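Local coordinates for protein BCL2-like 10 (Apoptosis facilitator) (Danio rerio, PDB 6H1N) that probably restrains programmed cell death as a pro-survival member of the Bcl-2 family of membrane-associated apoptosis regulators, at residues Ser33-Ala38 / Gly142-Phe147; Arg78-Asp83 / Val92-Phe97; Ser56-Phe61 / Gly99-Glu104; Glu11-Leu16 / Gly138-Phe143. All coordinates share one frame; numbering follows the deposited sequence. Where two conformers were deposited one is given.

The four contacts sample one all-helical bundle. Contacts 1 and 4 are neighbours, with centres about 8 Å apart; both use helix 139-149 and share G142 and F143, tying that late helix to helices 34-49 and 5-24. Contacts 2 and 3 both use helix 88-108, packing helix 69-81 and then helix 51-64 against it. Contact 2, with its centre about 8 Å from that of the chain, is buried and apolar. Contact 3, further out but still largely buried, relies on a serine-glutamate hydrogen bond. Contact 4, also buried, combines an indole bond, a bridging water and a CH-pi contact, while contact 1 is only partly buried and grades from aromatic packing to an exposed glutamate.

Contact 1. Residues Ser33-Ala38 / Gly142-Phe147; sequences SESAEA and GFCRFF
E34 lies against C144, its CG 3.6 Å from C144 SG. With CG anti to the backbone N (chi1 -172°) and the chain extended, the E34 side chain runs past the thiol, and its carboxylate reaches on to a hydrogen bond between OE2 and H148 NE2. One residue further, S35 brings its backbone to the same sulfur: C144 SG is 3.5 Å from S35 N. The S35 carbonyl is turned to the F143 ring, where S35 O meets its edge, near the plane, 3.7 Å from F143 CE2. A38 closes the interface. Its CB is wedged between two rings one helical turn apart, 3.5 Å from F143 CE2 and equally far from F147 CG. A38 CA sits over the F147 face, 3.8 Å from the ring centroid and 8° off the normal, a CH-pi contact. The axes of segments 34-38 and 142-147 pass 9.2 Å apart and cross at 42°. The contact packs the start of helix 34-49, N-capped by S33 OG through A36 N, on 139-149, the last helix of the Bcl-2 bundle. Sulfur, methyl and aromatic carbon dominate, implying adhesion by dispersion and shape, while H148, the strongest polar partner of E34, lies beyond.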
loop_
_atom_site.group_PDB
_atom_site.type_symbol
_atom_site.label_atom_id
_atom_site.label_comp_id
_atom_site.label_asym_id
_atom_site.label_seq_id
_atom_site.Cartn_x
_atom_site.Cartn_y
_atom_site.Cartn_z
ATOM N N SER A 33 -9.948 4.636 -10.347
ATOM C CA SER A 33 -9.257 3.943 -11.428
ATOM C C SER A 33 -9.550 2.452 -11.304
ATOM O O SER A 33 -10.096 1.986 -10.303
ATOM C CB SER A 33 -7.758 4.204 -11.367
ATOM O OG SER A 33 -7.220 3.606 -10.197
ATOM N N GLU A 34 -9.190 1.704 -12.338
ATOM C CA GLU A 34 -9.377 0.267 -12.251
ATOM C C GLU A 34 -8.460 -0.334 -11.198
ATOM O O GLU A 34 -8.875 -1.206 -10.422
ATOM C CB GLU A 34 -9.124 -0.376 -13.602
ATOM C CG GLU A 34 -9.484 -1.836 -13.627
ATOM C CD GLU A 34 -9.224 -2.510 -14.980
ATOM O OE1 GLU A 34 -8.710 -1.840 -15.911
ATOM O OE2 GLU A 34 -9.532 -3.724 -15.108
ATOM N N SER A 35 -7.208 0.114 -11.157
ATOM C CA SER A 35 -6.274 -0.383 -10.150
ATOM C C SER A 35 -6.805 -0.167 -8.730
ATOM O O SER A 35 -6.655 -1.041 -7.867
ATOM C CB SER A 35 -4.919 0.302 -10.333
ATOM O OG SER A 35 -4.400 0.086 -11.637
ATOM N N ALA A 36 -7.413 0.998 -8.475
ATOM C CA ALA A 36 -8.031 1.276 -7.169
ATOM C C ALA A 36 -9.208 0.345 -6.854
ATOM O O ALA A 36 -9.326 -0.145 -5.718
ATOM C CB ALA A 36 -8.469 2.745 -7.145
ATOM N N GLU A 37 -10.128 0.124 -7.807
ATOM C CA GLU A 37 -11.145 -0.920 -7.626
ATOM C C GLU A 37 -10.491 -2.246 -7.241
ATOM O O GLU A 37 -10.908 -2.906 -6.277
ATOM C CB GLU A 37 -11.993 -1.052 -8.902
ATOM C CG GLU A 37 -13.017 -2.148 -8.826
ATOM C CD GLU A 37 -13.773 -2.325 -10.102
ATOM O OE1 GLU A 37 -14.752 -3.076 -10.072
ATOM O OE2 GLU A 37 -13.425 -1.733 -11.136
ATOM N N ALA A 38 -9.419 -2.633 -7.936
ATOM C CA ALA A 38 -8.756 -3.888 -7.587
ATOM C C ALA A 38 -8.155 -3.828 -6.195
ATOM O O ALA A 38 -8.295 -4.767 -5.404
ATOM C CB ALA A 38 -7.668 -4.201 -8.607
ATOM N N GLY A 142 -0.830 -4.885 -15.061
ATOM C CA GLY A 142 -0.688 -6.300 -14.747
ATOM C C GLY A 142 -1.349 -6.663 -13.433
ATOM O O GLY A 142 -1.931 -7.742 -13.289
ATOM N N PHE A 143 -1.265 -5.770 -12.455
ATOM C CA PHE A 143 -2.075 -5.922 -11.253
ATOM C C PHE A 143 -3.558 -6.090 -11.576
ATOM O O PHE A 143 -4.216 -6.970 -11.010
ATOM C CB PHE A 143 -1.865 -4.721 -10.358
ATOM C CG PHE A 143 -2.639 -4.775 -9.068
ATOM C CD1 PHE A 143 -2.396 -5.744 -8.134
ATOM C CD2 PHE A 143 -3.602 -3.830 -8.770
ATOM C CE1 PHE A 143 -3.109 -5.763 -6.891
ATOM C CE2 PHE A 143 -4.319 -3.864 -7.533
ATOM C CZ PHE A 143 -4.055 -4.818 -6.603
ATOM N N CYS A 144 -4.125 -5.252 -12.459
ATOM C CA CYS A 144 -5.554 -5.391 -12.768
ATOM C C CYS A 144 -5.855 -6.744 -13.386
ATOM O O CYS A 144 -6.942 -7.303 -13.188
ATOM C CB CYS A 144 -6.027 -4.279 -13.708
ATOM S SG CYS A 144 -6.017 -2.635 -12.945
ATOM N N ARG A 145 -4.923 -7.281 -14.165
ATOM C CA ARG A 145 -5.150 -8.616 -14.702
ATOM C C ARG A 145 -5.105 -9.645 -13.591
ATOM O O ARG A 145 -5.915 -10.577 -13.567
ATOM C CB ARG A 145 -4.122 -8.946 -15.774
ATOM C CG ARG A 145 -4.245 -8.048 -17.001
ATOM C CD ARG A 145 -3.435 -8.536 -18.224
ATOM N NE ARG A 145 -2.005 -8.698 -17.947
ATOM C CZ ARG A 145 -1.075 -7.771 -18.174
ATOM N NH1 ARG A 145 -1.425 -6.598 -18.697
ATOM N NH2 ARG A 145 0.202 -8.020 -17.873
ATOM N N PHE A 146 -4.145 -9.506 -12.676
ATOM C CA PHE A 146 -4.061 -10.394 -11.520
ATOM C C PHE A 146 -5.377 -10.413 -10.744
ATOM O O PHE A 146 -5.837 -11.471 -10.297
ATOM C CB PHE A 146 -2.886 -9.939 -10.647
ATOM C CG PHE A 146 -2.849 -10.571 -9.294
ATOM C CD1 PHE A 146 -2.394 -11.859 -9.131
ATOM C CD2 PHE A 146 -3.257 -9.865 -8.176
ATOM C CE1 PHE A 146 -2.365 -12.435 -7.875
ATOM C CE2 PHE A 146 -3.229 -10.439 -6.919
ATOM C CZ PHE A 146 -2.791 -11.722 -6.770
ATOM N N PHE A 147 -6.003 -9.246 -10.594
ATOM C CA PHE A 147 -7.280 -9.134 -9.906
ATOM C C PHE A 147 -8.406 -9.807 -10.686
ATOM O O PHE A 147 -9.251 -10.490 -10.093
ATOM C CB PHE A 147 -7.576 -7.653 -9.687
ATOM C CG PHE A 147 -8.978 -7.361 -9.276
ATOM C CD1 PHE A 147 -9.456 -7.833 -8.071
ATOM C CD2 PHE A 147 -9.812 -6.591 -10.083
ATOM C CE1 PHE A 147 -10.742 -7.558 -7.671
ATOM C CE2 PHE A 147 -11.108 -6.311 -9.692
ATOM C CZ PHE A 147 -11.575 -6.797 -8.481
#

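Contact 2. Residues Arg78-Asp83 / Val92-Phe97; sequences RELVGD and VSIFTF
L80 lays its CD1 methyl on the backbone of helix 88-108, 3.8 Å from I94 CA and also 3.8 Å from S93 O. That helix is the long apolar one at the centre of the Bcl-2 fold, and helix 69-81, which carries L80, packs on its first half just before the chain turns into it. The L80 side chain points at its partner: CG is anti to the carbonyl carbon (chi1 -74°) and chi2 is extended, which carries CD1 across to a site bordered by S93, I94 and F97. Within that site the methyl is 3.9 Å from I94 CG1 and more loosely placed against F97 CB, at 4.3 Å. An alanine at L80 would remove both methyls, and would probably leave a gap over the S93-I94 backbone and take from I94 CG1 this apolar neighbour. The helix ends right after this contact, at G82, whose positive phi of 78° turns the chain away. A polar tie runs alongside: the carbonyl O of L80 accepts a hydrogen bond from R90 NH2, so the end of helix 69-81 is held to the beginning of helix 88-108 by a side chain as well as by packing. Y125 of helix 115-129 touches both V81 and I94, covering this flank of the interface. There the two side chains cross obliquely, and V81 CG2 comes to 4.2 Å from I94 CD1.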
loop_
_atom_site.group_PDB
_atom_site.type_symbol
_atom_site.label_atom_id
_atom_site.label_comp_id
_atom_site.label_asym_id
_atom_site.label_seq_id
_atom_site.Cartn_x
_atom_site.Cartn_y
_atom_site.Cartn_z
ATOM N N ARG A 78 9.859 -3.965 3.546
ATOM C CA ARG A 78 10.888 -4.936 3.202
ATOM C C ARG A 78 10.643 -6.282 3.863
ATOM O O ARG A 78 10.924 -7.335 3.279
ATOM C CB ARG A 78 12.244 -4.395 3.624
ATOM C CG ARG A 78 12.762 -3.291 2.724
ATOM C CD ARG A 78 13.848 -2.530 3.451
ATOM N NE ARG A 78 14.234 -1.296 2.788
ATOM C CZ ARG A 78 14.894 -0.314 3.383
ATOM N NH1 ARG A 78 15.230 -0.412 4.670
ATOM N NH2 ARG A 78 15.206 0.770 2.686
ATOM N N GLU A 79 10.161 -6.273 5.091
ATOM C CA GLU A 79 9.896 -7.546 5.731
ATOM C C GLU A 79 8.587 -8.164 5.259
ATOM O O GLU A 79 8.424 -9.382 5.378
ATOM C CB GLU A 79 9.889 -7.369 7.244
ATOM C CG GLU A 79 11.225 -6.889 7.829
ATOM C CD GLU A 79 12.396 -7.837 7.610
ATOM O OE1 GLU A 79 12.182 -9.032 7.314
ATOM O OE2 GLU A 79 13.545 -7.364 7.757
ATOM N N LEU A 80 7.628 -7.358 4.774
ATOM C CA LEU A 80 6.436 -7.944 4.161
ATOM C C LEU A 80 6.817 -8.672 2.886
ATOM O O LEU A 80 6.341 -9.783 2.628
ATOM C CB LEU A 80 5.372 -6.882 3.854
ATOM C CG LEU A 80 4.600 -6.334 5.057
ATOM C CD1 LEU A 80 3.659 -5.254 4.633
ATOM C CD2 LEU A 80 3.809 -7.412 5.826
ATOM N N VAL A 81 7.702 -8.065 2.099
ATOM C CA VAL A 81 8.133 -8.666 0.843
ATOM C C VAL A 81 8.969 -9.899 1.116
ATOM O O VAL A 81 8.766 -10.953 0.505
ATOM C CB VAL A 81 8.897 -7.625 0.009
ATOM C CG1 VAL A 81 9.518 -8.250 -1.193
ATOM C CG2 VAL A 81 7.928 -6.547 -0.444
ATOM N N GLY A 82 9.906 -9.789 2.050
ATOM C CA GLY A 82 10.698 -10.928 2.444
ATOM C C GLY A 82 11.786 -11.197 1.421
ATOM O O GLY A 82 12.217 -10.305 0.690
ATOM N N ASP A 83 12.207 -12.457 1.352
ATOM C CA ASP A 83 13.358 -12.849 0.549
ATOM C C ASP A 83 12.992 -13.698 -0.660
ATOM O O ASP A 83 13.877 -14.041 -1.450
ATOM C CB ASP A 83 14.366 -13.607 1.427
ATOM C CG ASP A 83 15.251 -12.671 2.253
ATOM O OD1 ASP A 83 15.227 -11.440 2.012
ATOM O OD2 ASP A 83 15.963 -13.187 3.149
ATOM N N VAL A 92 -0.079 -6.160 -2.293
ATOM C CA VAL A 92 -1.328 -5.989 -1.578
ATOM C C VAL A 92 -1.092 -5.899 -0.046
ATOM O O VAL A 92 -1.642 -5.017 0.587
ATOM C CB VAL A 92 -2.330 -7.102 -1.937
ATOM C CG1 VAL A 92 -3.615 -6.946 -1.097
ATOM C CG2 VAL A 92 -2.634 -7.040 -3.435
ATOM N N SER A 93 -0.269 -6.805 0.498
ATOM C CA SER A 93 -0.083 -6.790 1.958
ATOM C C SER A 93 0.436 -5.433 2.428
ATOM O O SER A 93 0.073 -4.969 3.519
ATOM C CB SER A 93 0.833 -7.948 2.393
ATOM O OG SER A 93 2.186 -7.752 2.042
ATOM N N ILE A 94 1.205 -4.737 1.590
ATOM C CA ILE A 94 1.704 -3.421 1.954
ATOM C C ILE A 94 0.544 -2.446 2.101
ATOM O O ILE A 94 0.465 -1.697 3.083
ATOM C CB ILE A 94 2.734 -2.947 0.913
ATOM C CG1 ILE A 94 4.041 -3.750 1.039
ATOM C CG2 ILE A 94 3.054 -1.503 1.119
ATOM C CD1 ILE A 94 5.004 -3.600 -0.196
ATOM N N PHE A 95 -0.409 -2.495 1.154
ATOM C CA PHE A 95 -1.562 -1.599 1.186
ATOM C C PHE A 95 -2.446 -1.929 2.372
ATOM O O PHE A 95 -2.818 -1.040 3.144
ATOM C CB PHE A 95 -2.322 -1.677 -0.145
ATOM C CG PHE A 95 -1.677 -0.871 -1.228
ATOM C CD1 PHE A 95 -2.183 0.367 -1.597
ATOM C CD2 PHE A 95 -0.532 -1.339 -1.854
ATOM C CE1 PHE A 95 -1.566 1.122 -2.593
ATOM C CE2 PHE A 95 0.104 -0.592 -2.843
ATOM C CZ PHE A 95 -0.414 0.637 -3.222
ATOM N N THR A 96 -2.685 -3.218 2.601
ATOM C CA THR A 96 -3.484 -3.665 3.743
ATOM C C THR A 96 -2.951 -3.092 5.042
ATOM O O THR A 96 -3.694 -2.490 5.832
ATOM C CB THR A 96 -3.466 -5.188 3.780
ATOM O OG1 THR A 96 -4.035 -5.687 2.558
ATOM C CG2 THR A 96 -4.216 -5.718 4.987
ATOM N N PHE A 97 -1.650 -3.276 5.271
ATOM C CA PHE A 97 -1.043 -2.805 6.504
ATOM C C PHE A 97 -1.215 -1.312 6.641
ATOM O O PHE A 97 -1.652 -0.820 7.691
ATOM C CB PHE A 97 0.436 -3.169 6.549
ATOM C CG PHE A 97 1.155 -2.595 7.739
ATOM C CD1 PHE A 97 1.050 -3.186 8.997
ATOM C CD2 PHE A 97 1.905 -1.451 7.610
ATOM C CE1 PHE A 97 1.691 -2.653 10.093
ATOM C CE2 PHE A 97 2.577 -0.945 8.683
ATOM C CZ PHE A 97 2.470 -1.551 9.934
#

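Contact 3. Residues Ser56-Phe61 / Gly99-Glu104; sequences SLSQEF and GVLASE
S58 OG donates a 2.7 Å hydrogen bond to E104 OE2, joining helix 51-64 to helix 88-108. The hydroxyl does not approach in the plane of the carboxylate: it sits above it, 70° out of plane. S58 holds OG anti to the backbone N (chi1 172°), which sends it straight across the interface. It arrives in tight surroundings, for L101 CD2 is only 3.2 Å from S58 OG, and V100 CG1 presses on S58 CB at 3.5 Å. The buried S58 hydroxyl is thus walled by aliphatic groups, and its bond would probably favour the charged form of the glutamate. Q59 borders the carboxylate from the next position. Its CG is 3.1 Å from E104 OE1, and the two side chains cross at about a right angle. Further along the helix, F61 meets the other methyl of L101, CE2 to CD1 at 3.9 Å, so the two branches of one leucine serve S58 and F61 separately. A small residue at S58 allows a close approach, 5.5 Å between S58 CA and L101 CA, where segments 56-61 and 99-104 cross at -60°. Beyond the pair, F61 continues onto P69, C72, L73 and V76 of helix 69-81, C72 being half of the disulfide with C65, while E104 also touches R55 and L62. The contact therefore sits where helices 51-64, 69-81 and 88-108 of this strandless bundle converge.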
loop_
_atom_site.group_PDB
_atom_site.type_symbol
_atom_site.label_atom_id
_atom_site.label_comp_id
_atom_site.label_asym_id
_atom_site.label_seq_id
_atom_site.Cartn_x
_atom_site.Cartn_y
_atom_site.Cartn_z
ATOM N N SER A 56 -2.482 -6.266 15.142
ATOM C CA SER A 56 -1.455 -6.313 16.176
ATOM C C SER A 56 -0.176 -5.600 15.737
ATOM O O SER A 56 0.412 -4.829 16.505
ATOM C CB SER A 56 -1.170 -7.764 16.529
ATOM O OG SER A 56 -0.138 -7.830 17.478
ATOM N N LEU A 57 0.282 -5.863 14.507
ATOM C CA LEU A 57 1.456 -5.172 13.976
ATOM C C LEU A 57 1.196 -3.682 13.861
ATOM O O LEU A 57 2.099 -2.857 14.062
ATOM C CB LEU A 57 1.814 -5.727 12.603
ATOM C CG LEU A 57 2.917 -6.777 12.528
ATOM C CD1 LEU A 57 2.712 -7.910 13.392
ATOM C CD2 LEU A 57 2.941 -7.268 11.067
ATOM N N SER A 58 -0.034 -3.328 13.508
ATOM C CA SER A 58 -0.364 -1.926 13.348
ATOM C C SER A 58 -0.294 -1.219 14.680
ATOM O O SER A 58 0.241 -0.109 14.776
ATOM C CB SER A 58 -1.761 -1.763 12.756
ATOM O OG SER A 58 -2.177 -0.401 12.767
ATOM N N GLN A 59 -0.859 -1.840 15.725
ATOM C CA GLN A 59 -0.847 -1.209 17.036
ATOM C C GLN A 59 0.571 -1.105 17.550
ATOM O O GLN A 59 0.955 -0.075 18.121
ATOM C CB GLN A 59 -1.721 -1.974 18.036
ATOM C CG GLN A 59 -3.206 -1.820 17.674
ATOM C CD GLN A 59 -4.170 -2.590 18.556
ATOM O OE1 GLN A 59 -3.784 -3.555 19.221
ATOM N NE2 GLN A 59 -5.448 -2.159 18.566
ATOM N N GLU A 60 1.368 -2.162 17.345
ATOM C CA GLU A 60 2.744 -2.129 17.821
ATOM C C GLU A 60 3.520 -1.067 17.079
ATOM O O GLU A 60 4.305 -0.331 17.684
ATOM C CB GLU A 60 3.442 -3.481 17.651
ATOM C CG GLU A 60 2.962 -4.502 18.638
ATOM C CD GLU A 60 3.483 -5.908 18.392
ATOM O OE1 GLU A 60 3.050 -6.759 19.190
ATOM O OE2 GLU A 60 4.291 -6.169 17.460
ATOM N N PHE A 61 3.305 -0.969 15.763
ATOM C CA PHE A 61 3.970 0.043 14.966
ATOM C C PHE A 61 3.611 1.434 15.465
ATOM O O PHE A 61 4.481 2.298 15.599
ATOM C CB PHE A 61 3.590 -0.119 13.495
ATOM C CG PHE A 61 4.150 0.940 12.574
ATOM C CD1 PHE A 61 5.245 0.663 11.772
ATOM C CD2 PHE A 61 3.563 2.185 12.468
ATOM C CE1 PHE A 61 5.762 1.601 10.891
ATOM C CE2 PHE A 61 4.093 3.136 11.592
ATOM C CZ PHE A 61 5.191 2.822 10.791
ATOM N N GLY A 99 -3.420 0.626 5.322
ATOM C CA GLY A 99 -4.816 0.982 5.510
ATOM C C GLY A 99 -5.275 0.691 6.923
ATOM O O GLY A 99 -6.051 1.455 7.502
ATOM N N VAL A 100 -4.760 -0.387 7.513
ATOM C CA VAL A 100 -5.030 -0.638 8.928
ATOM C C VAL A 100 -4.392 0.445 9.785
ATOM O O VAL A 100 -5.010 0.930 10.744
ATOM C CB VAL A 100 -4.540 -2.031 9.348
ATOM C CG1 VAL A 100 -4.730 -2.199 10.863
ATOM C CG2 VAL A 100 -5.284 -3.103 8.614
ATOM N N LEU A 101 -3.144 0.824 9.493
ATOM C CA LEU A 101 -2.569 1.952 10.210
ATOM C C LEU A 101 -3.498 3.149 10.098
ATOM O O LEU A 101 -3.813 3.807 11.091
ATOM C CB LEU A 101 -1.197 2.346 9.662
ATOM C CG LEU A 101 -0.078 1.385 9.452
ATOM C CD1 LEU A 101 1.116 2.240 9.262
ATOM C CD2 LEU A 101 -0.002 0.672 10.755
ATOM N N ALA A 102 -3.914 3.478 8.873
ATOM C CA ALA A 102 -4.698 4.703 8.688
ATOM C C ALA A 102 -5.971 4.682 9.517
ATOM O O ALA A 102 -6.388 5.713 10.061
ATOM C CB ALA A 102 -5.069 4.898 7.224
ATOM N N SER A 103 -6.641 3.530 9.570
ATOM C CA SER A 103 -7.887 3.438 10.311
ATOM C C SER A 103 -7.629 3.457 11.812
ATOM O O SER A 103 -8.348 4.135 12.553
ATOM C CB SER A 103 -8.653 2.179 9.909
ATOM O OG SER A 103 -8.042 1.024 10.449
ATOM N N GLU A 104 -6.596 2.755 12.283
ATOM C CA GLU A 104 -6.303 2.820 13.712
ATOM C C GLU A 104 -5.929 4.235 14.130
ATOM O O GLU A 104 -6.361 4.713 15.183
ATOM C CB GLU A 104 -5.190 1.857 14.091
ATOM C CG GLU A 104 -5.641 0.426 14.091
ATOM C CD GLU A 104 -4.684 -0.472 14.845
ATOM O OE1 GLU A 104 -5.110 -1.588 15.245
ATOM O OE2 GLU A 104 -3.522 -0.031 15.042
#

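Contact 4. Residues Glu11-Leu16 / Gly138-Phe143; sequences EQTLLL and GGWEGF
W140 NE1 donates a 3.1 Å hydrogen bond to T13 OG1, which lies close to the plane of the indole, though the bond is bent to 144°. T13 OG1 is also hydrogen-bonded to L9 O, so the threonine hydroxyl links its own helix to the tryptophan. A second polar link passes through a water: it donates to Q12 OE1 (2.8 Å) and to OE1 of the poorly ordered E141, and accepts from W140 N at 3.0 Å. Q12 itself runs alongside the indole at its CD1 edge, the amide nearly perpendicular to the ring. The apolar part belongs to L16, whose CD2 lies over the six-membered ring, 3.6 Å from its centroid, a CH-pi contact made possible because CG is anti to the backbone N (chi1 -166°). A leucine in place of W140 would lose the indole N-H and the broad face, and would probably leave T13 without this donor and L16 CD2 without its aromatic platform. Just before, G138 is the C-prime residue of the Schellman motif ending helix 131-136. The sequence GGWEGF is characteristic of the BH2 region of Bcl-2 proteins, here fastened to the N-terminal helix 5-24.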
loop_
_atom_site.group_PDB
_atom_site.type_symbol
_atom_site.label_atom_id
_atom_site.label_comp_id
_atom_site.label_asym_id
_atom_site.label_seq_id
_atom_site.Cartn_x
_atom_site.Cartn_y
_atom_site.Cartn_z
ATOM N N GLU A 11 3.989 7.994 -9.512
ATOM C CA GLU A 11 2.770 8.790 -9.394
ATOM C C GLU A 11 1.542 7.898 -9.279
ATOM O O GLU A 11 0.643 8.165 -8.474
ATOM C CB GLU A 11 2.632 9.738 -10.589
ATOM C CG GLU A 11 3.812 10.735 -10.639
ATOM C CD GLU A 11 3.679 11.855 -9.591
ATOM O OE1 GLU A 11 2.729 11.752 -8.797
ATOM O OE2 GLU A 11 4.479 12.824 -9.551
ATOM N N GLN A 12 1.469 6.862 -10.115
ATOM C CA GLN A 12 0.332 5.951 -10.069
ATOM C C GLN A 12 0.234 5.281 -8.717
ATOM O O GLN A 12 -0.840 5.228 -8.115
ATOM C CB GLN A 12 0.459 4.877 -11.136
ATOM C CG GLN A 12 0.004 5.196 -12.512
ATOM C CD GLN A 12 0.090 3.919 -13.353
ATOM O OE1 GLN A 12 1.173 3.488 -13.748
ATOM N NE2 GLN A 12 -1.040 3.262 -13.530
ATOM N N THR A 13 1.363 4.754 -8.217
ATOM C CA THR A 13 1.396 4.135 -6.892
ATOM C C THR A 13 0.951 5.111 -5.820
ATOM O O THR A 13 0.161 4.757 -4.933
ATOM C CB THR A 13 2.804 3.628 -6.577
ATOM O OG1 THR A 13 3.225 2.794 -7.656
ATOM C CG2 THR A 13 2.794 2.805 -5.301
ATOM N N LEU A 14 1.427 6.349 -5.898
ATOM C CA LEU A 14 1.098 7.367 -4.905
ATOM C C LEU A 14 -0.403 7.582 -4.808
ATOM O O LEU A 14 -0.967 7.650 -3.710
ATOM C CB LEU A 14 1.788 8.683 -5.266
ATOM C CG LEU A 14 1.376 9.930 -4.458
ATOM C CD1 LEU A 14 1.931 9.864 -3.042
ATOM C CD2 LEU A 14 1.737 11.280 -5.151
ATOM N N LEU A 15 -1.045 7.776 -5.950
ATOM C CA LEU A 15 -2.473 8.011 -5.957
ATOM C C LEU A 15 -3.251 6.739 -5.635
ATOM O O LEU A 15 -4.317 6.814 -5.019
ATOM C CB LEU A 15 -2.848 8.609 -7.307
ATOM C CG LEU A 15 -2.195 9.963 -7.612
ATOM C CD1 LEU A 15 -2.418 10.345 -9.042
ATOM C CD2 LEU A 15 -2.787 10.978 -6.695
ATOM N N LEU A 16 -2.744 5.576 -5.988
ATOM C CA LEU A 16 -3.426 4.369 -5.519
ATOM C C LEU A 16 -3.387 4.286 -3.996
ATOM O O LEU A 16 -4.377 3.911 -3.352
ATOM C CB LEU A 16 -2.762 3.178 -6.160
ATOM C CG LEU A 16 -3.465 1.840 -6.105
ATOM C CD1 LEU A 16 -4.776 1.944 -6.870
ATOM C CD2 LEU A 16 -2.543 0.804 -6.724
ATOM N N GLY A 138 4.306 -6.072 -15.710
ATOM C CA GLY A 138 3.275 -5.355 -16.420
ATOM C C GLY A 138 2.763 -4.100 -15.748
ATOM O O GLY A 138 1.780 -3.530 -16.225
ATOM N N GLY A 139 3.377 -3.644 -14.676
ATOM C CA GLY A 139 2.862 -2.349 -14.239
ATOM C C GLY A 139 1.510 -2.544 -13.562
ATOM O O GLY A 139 1.111 -3.682 -13.281
ATOM N N TRP A 140 0.806 -1.423 -13.269
ATOM C CA TRP A 140 -0.503 -1.523 -12.602
ATOM C C TRP A 140 -1.506 -2.184 -13.536
ATOM O O TRP A 140 -2.476 -2.785 -13.068
ATOM C CB TRP A 140 -1.017 -0.140 -12.043
ATOM C CG TRP A 140 -0.142 0.226 -10.875
ATOM C CD1 TRP A 140 0.836 1.171 -10.847
ATOM C CD2 TRP A 140 -0.074 -0.449 -9.605
ATOM N NE1 TRP A 140 1.505 1.134 -9.643
ATOM C CE2 TRP A 140 0.970 0.136 -8.866
ATOM C CE3 TRP A 140 -0.802 -1.486 -9.028
ATOM C CZ2 TRP A 140 1.308 -0.280 -7.566
ATOM C CZ3 TRP A 140 -0.485 -1.892 -7.734
ATOM C CH2 TRP A 140 0.565 -1.297 -7.023
ATOM N N GLU A 141 -1.246 -2.169 -14.841
ATOM C CA GLU A 141 -2.126 -2.927 -15.716
ATOM C C GLU A 141 -2.026 -4.407 -15.396
ATOM O O GLU A 141 -3.037 -5.115 -15.376
ATOM C CB GLU A 141 -1.809 -2.642 -17.181
ATOM C CG GLU A 141 -1.992 -1.159 -17.538
ATOM C CD GLU A 141 -0.900 -0.178 -16.941
ATOM O OE1 GLU A 141 0.232 -0.623 -16.585
ATOM O OE2 GLU A 141 -1.185 1.053 -16.838
ATOM N N GLY A 142 -0.830 -4.885 -15.061
ATOM C CA GLY A 142 -0.688 -6.300 -14.747
ATOM C C GLY A 142 -1.349 -6.663 -13.433
ATOM O O GLY A 142 -1.931 -7.742 -13.289
ATOM N N PHE A 143 -1.265 -5.770 -12.455
ATOM C CA PHE A 143 -2.075 -5.922 -11.253
ATOM C C PHE A 143 -3.558 -6.090 -11.576
ATOM O O PHE A 143 -4.216 -6.970 -11.010
ATOM C CB PHE A 143 -1.865 -4.721 -10.358
ATOM C CG PHE A 143 -2.639 -4.775 -9.068
ATOM C CD1 PHE A 143 -2.396 -5.744 -8.134
ATOM C CD2 PHE A 143 -3.602 -3.830 -8.770
ATOM C CE1 PHE A 143 -3.109 -5.763 -6.891
ATOM C CE2 PHE A 143 -4.319 -3.864 -7.533
ATOM C CZ PHE A 143 -4.055 -4.818 -6.603
HETATM O O HOH W 1 1.636 0.978 -14.883
#